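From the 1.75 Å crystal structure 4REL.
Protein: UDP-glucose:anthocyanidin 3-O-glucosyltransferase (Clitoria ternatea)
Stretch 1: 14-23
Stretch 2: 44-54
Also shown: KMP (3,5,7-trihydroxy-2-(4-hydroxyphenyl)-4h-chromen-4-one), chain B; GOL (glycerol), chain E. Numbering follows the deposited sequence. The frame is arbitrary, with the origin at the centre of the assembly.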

# COMPACT_ATOMS: atom_id res chain seq x y z
N PHE A 14 2.78 -11.27 1.66
CA PHE A 14 2.91 -10.97 0.24
C PHE A 14 3.40 -9.56 -0.02
O PHE A 14 2.78 -8.60 0.44
CB PHE A 14 1.57 -11.20 -0.45
CG PHE A 14 1.07 -12.60 -0.30
CD1 PHE A 14 1.57 -13.60 -1.12
CD2 PHE A 14 0.15 -12.92 0.69
CE1 PHE A 14 1.13 -14.92 -0.97
CE2 PHE A 14 -0.28 -14.24 0.85
CZ PHE A 14 0.21 -15.23 0.02
N GLY A 15 4.50 -9.46 -0.76
CA GLY A 15 5.03 -8.20 -1.27
C GLY A 15 4.77 -6.92 -0.49
O GLY A 15 5.39 -6.67 0.54
N SER A 16 3.82 -6.13 -0.98
CA SER A 16 3.62 -4.77 -0.51
C SER A 16 3.10 -4.68 0.93
O SER A 16 3.17 -3.62 1.55
CB SER A 16 2.65 -4.03 -1.44
OG SER A 16 1.37 -4.64 -1.42
N HIS A 17 2.58 -5.78 1.45
CA HIS A 17 2.12 -5.78 2.83
C HIS A 17 3.23 -5.98 3.85
O HIS A 17 3.03 -5.75 5.04
CB HIS A 17 1.06 -6.85 3.04
CG HIS A 17 -0.23 -6.55 2.35
ND1 HIS A 17 -1.38 -6.23 3.03
CD2 HIS A 17 -0.54 -6.50 1.03
CE1 HIS A 17 -2.36 -6.01 2.16
NE2 HIS A 17 -1.87 -6.16 0.94
N LEU A 18 4.40 -6.40 3.38
CA LEU A 18 5.48 -6.79 4.29
C LEU A 18 6.30 -5.63 4.88
O LEU A 18 6.41 -5.52 6.10
CB LEU A 18 6.36 -7.88 3.65
CG LEU A 18 5.62 -9.21 3.51
CD1 LEU A 18 6.25 -10.10 2.44
CD2 LEU A 18 5.59 -9.92 4.87
N PRO A 19 6.87 -4.76 4.02
CA PRO A 19 7.63 -3.67 4.66
C PRO A 19 6.84 -2.76 5.63
O PRO A 19 7.39 -2.42 6.67
CB PRO A 19 8.18 -2.88 3.46
CG PRO A 19 8.23 -3.88 2.34
CD PRO A 19 7.02 -4.76 2.55
N PRO A 20 5.58 -2.37 5.30
CA PRO A 20 4.91 -1.48 6.26
C PRO A 20 4.70 -2.10 7.65
O PRO A 20 4.77 -1.38 8.65
CB PRO A 20 3.54 -1.22 5.61
CG PRO A 20 3.74 -1.51 4.16
CD PRO A 20 4.78 -2.58 4.08
N LEU A 21 4.47 -3.41 7.72
CA LEU A 21 4.25 -4.02 9.03
C LEU A 21 5.58 -4.18 9.76
O LEU A 21 5.65 -3.99 10.98
CB LEU A 21 3.50 -5.35 8.91
CG LEU A 21 3.09 -5.97 10.25
CD1 LEU A 21 2.32 -4.97 11.10
CD2 LEU A 21 2.25 -7.21 9.98
N LEU A 22 6.65 -4.55 9.05
CA LEU A 22 7.96 -4.62 9.70
C LEU A 22 8.35 -3.25 10.20
O LEU A 22 8.92 -3.11 11.28
CB LEU A 22 9.04 -5.14 8.75
CG LEU A 22 10.46 -5.13 9.33
CD1 LEU A 22 10.50 -6.00 10.56
CD2 LEU A 22 11.43 -5.65 8.27
N ASN A 23 8.03 -2.23 9.41
CA ASN A 23 8.31 -0.85 9.79
C ASN A 23 7.66 -0.52 11.13
O ASN A 23 8.31 0.02 12.03
CB ASN A 23 7.76 0.08 8.71
CG ASN A 23 8.25 1.51 8.85
OD1 ASN A 23 9.41 1.75 9.20
ND2 ASN A 23 7.37 2.46 8.57
N SER A 44 8.87 -17.81 2.12
CA SER A 44 9.04 -16.80 1.09
C SER A 44 8.91 -15.36 1.61
O SER A 44 9.64 -14.48 1.17
CB SER A 44 8.11 -17.05 -0.10
OG SER A 44 6.77 -16.98 0.29
N SER A 45 8.01 -15.12 2.56
CA SER A 45 7.86 -13.75 3.06
C SER A 45 9.02 -13.38 3.98
O SER A 45 9.44 -12.22 4.02
CB SER A 45 6.50 -13.52 3.75
OG SER A 45 6.45 -14.03 5.07
N ASN A 46 9.53 -14.37 4.72
CA ASN A 46 10.67 -14.12 5.59
C ASN A 46 11.93 -13.87 4.75
O ASN A 46 12.73 -13.00 5.07
CB ASN A 46 10.87 -15.26 6.59
CG ASN A 46 9.80 -15.28 7.68
OD1 ASN A 46 9.09 -14.30 7.89
ND2 ASN A 46 9.71 -16.39 8.40
N ALA A 47 12.08 -14.61 3.66
CA ALA A 47 13.21 -14.38 2.76
C ALA A 47 13.16 -12.96 2.21
O ALA A 47 14.17 -12.25 2.15
CB ALA A 47 13.20 -15.38 1.63
N PHE A 48 11.96 -12.54 1.81
CA PHE A 48 11.74 -11.22 1.25
C PHE A 48 12.15 -10.09 2.20
O PHE A 48 12.80 -9.14 1.78
CB PHE A 48 10.27 -11.06 0.85
CG PHE A 48 9.96 -9.75 0.18
CD1 PHE A 48 10.26 -9.55 -1.16
CD2 PHE A 48 9.35 -8.73 0.88
CE1 PHE A 48 9.95 -8.36 -1.79
CE2 PHE A 48 9.05 -7.53 0.27
CZ PHE A 48 9.35 -7.34 -1.07
N LEU A 49 11.79 -10.21 3.47
CA LEU A 49 12.07 -9.16 4.45
C LEU A 49 13.44 -9.23 5.11
O LEU A 49 14.06 -8.20 5.34
CB LEU A 49 11.03 -9.14 5.57
CG LEU A 49 9.70 -8.43 5.31
CD1 LEU A 49 8.81 -8.56 6.55
CD2 LEU A 49 9.90 -6.96 4.93
N PHE A 50 13.89 -10.43 5.43
CA PHE A 50 14.99 -10.55 6.39
C PHE A 50 16.33 -11.04 5.83
O PHE A 50 17.28 -11.22 6.59
CB PHE A 50 14.55 -11.43 7.56
CG PHE A 50 13.33 -10.91 8.27
CD1 PHE A 50 13.39 -9.75 9.02
CD2 PHE A 50 12.11 -11.58 8.18
CE1 PHE A 50 12.27 -9.26 9.67
CE2 PHE A 50 10.99 -11.09 8.82
CZ PHE A 50 11.07 -9.94 9.57
N THR A 51 16.41 -11.25 4.53
CA THR A 51 17.66 -11.74 3.95
C THR A 51 18.84 -10.79 4.19
O THR A 51 19.86 -11.19 4.75
CB THR A 51 17.50 -12.05 2.44
OG1 THR A 51 16.63 -13.18 2.28
CG2 THR A 51 18.85 -12.36 1.81
N LYS A 52 18.69 -9.54 3.77
CA LYS A 52 19.81 -8.60 3.76
C LYS A 52 19.85 -7.73 5.02
O LYS A 52 20.63 -6.79 5.11
CB LYS A 52 19.70 -7.68 2.54
CG LYS A 52 19.30 -8.37 1.24
CD LYS A 52 20.52 -8.80 0.44
CE LYS A 52 20.15 -9.72 -0.71
NZ LYS A 52 19.26 -9.07 -1.71
N ARG A 53 19.02 -8.09 5.99
CA ARG A 53 18.58 -7.14 7.01
C ARG A 53 18.96 -7.55 8.44
O ARG A 53 18.76 -8.70 8.83
CB ARG A 53 17.06 -7.00 6.85
CG ARG A 53 16.36 -6.02 7.75
CD ARG A 53 14.92 -5.81 7.27
NE ARG A 53 14.76 -4.58 6.49
CZ ARG A 53 14.07 -4.48 5.36
NH1 ARG A 53 13.47 -5.54 4.84
NH2 ARG A 53 13.99 -3.32 4.73
N HIS A 54 19.52 -6.62 9.21
CA HIS A 54 19.77 -6.84 10.63
C HIS A 54 18.56 -6.38 11.45
O HIS A 54 17.98 -5.32 11.18
CB HIS A 54 21.02 -6.09 11.10
CG HIS A 54 21.28 -6.20 12.57
ND1 HIS A 54 20.91 -5.22 13.47
CD2 HIS A 54 21.89 -7.17 13.30
CE1 HIS A 54 21.28 -5.58 14.69
NE2 HIS A 54 21.87 -6.76 14.61
C1 KMP B . -8.93 -4.66 -2.37
C2 KMP B . -7.75 -4.26 -1.77
C3 KMP B . -6.53 -5.05 -2.00
C4 KMP B . -6.59 -6.24 -2.88
C5 KMP B . -7.82 -6.56 -3.44
C6 KMP B . -8.96 -5.79 -3.19
C9 KMP B . -5.24 -4.67 -1.38
C10 KMP B . -4.06 -5.52 -1.67
C11 KMP B . -4.23 -6.71 -2.57
C14 KMP B . -3.09 -7.62 -2.92
C15 KMP B . -1.88 -7.59 -2.24
C16 KMP B . -0.85 -8.44 -2.59
C17 KMP B . -1.02 -9.33 -3.64
C18 KMP B . -2.22 -9.37 -4.33
C19 KMP B . -3.26 -8.52 -3.97
O12 KMP B . -5.46 -6.99 -3.12
O13 KMP B . -5.16 -3.66 -0.64
O24 KMP B . 0.00 -10.17 -3.99
O27 KMP B . -2.86 -5.17 -1.12
O29 KMP B . -10.14 -6.16 -3.76
O30 KMP B . -7.71 -3.17 -0.96
C1 GOL E . 6.62 -13.12 -0.35
O1 GOL E . 5.86 -14.32 -0.22
C2 GOL E . 6.48 -12.55 -1.76
O2 GOL E . 5.24 -11.84 -1.89
C3 GOL E . 7.63 -11.60 -2.04
O3 GOL E . 7.37 -10.87 -3.25

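This is a small, largely apolar contact, mainly between two helices with a loop arginine joining in, built on leucines, with two phenylalanines and an arginine packed against them, and with no hydrogen bond passing directly between the two stretches. The helix axes cross at 67° and come no closer than 10.6 Å, so the gap must be filled by side chains, and 409 Å² is buried in doing so.

Leu-18 and Leu-22, one helical turn apart, both point toward the second stretch. The CB of Leu-18 lies 3.8 Å from CG of Leu-49, while Leu-18 CD1 sits 3.7 Å from both Ser-45 CB and Phe-48 CD2. Spacings of three and four residues thus put Ser-45, Phe-48 and Leu-49 on one helical face. Leu-18 CD1 packs against the CB of Ser-45, a small residue that points toward the first stretch, and its OG is hydrogen-bonded to a residue near the stretch, so its polarity costs little here.

Leu-22 extends the seam. Its CD2 meets Leu-49 CD2 at 3.9 Å and Arg-53 CD at 3.6 Å, and its CD1 reaches Phe-50 CE1 at 3.8 Å. The arginine offers its aliphatic carbon and one guanidinium face to the leucine, while its NH1 donates a 2.8 Å hydrogen bond to Leu-49 O; grease and charge are served by the same side chain.

On the exposed side, Phe-48 packs against Leu-18 and takes Pro-19 at its ring edge, with Pro-19 CD 4.1 Å from Phe-48 CE2. Proline suits the first turn of a helix, where its missing amide proton is least needed. Glycerol, probably from the crystallisation liquor, also touches both stretches: Gly-15 N donates to its O2 at 2.7 Å, and its C3 lies 3.4 Å from Phe-48 CD1.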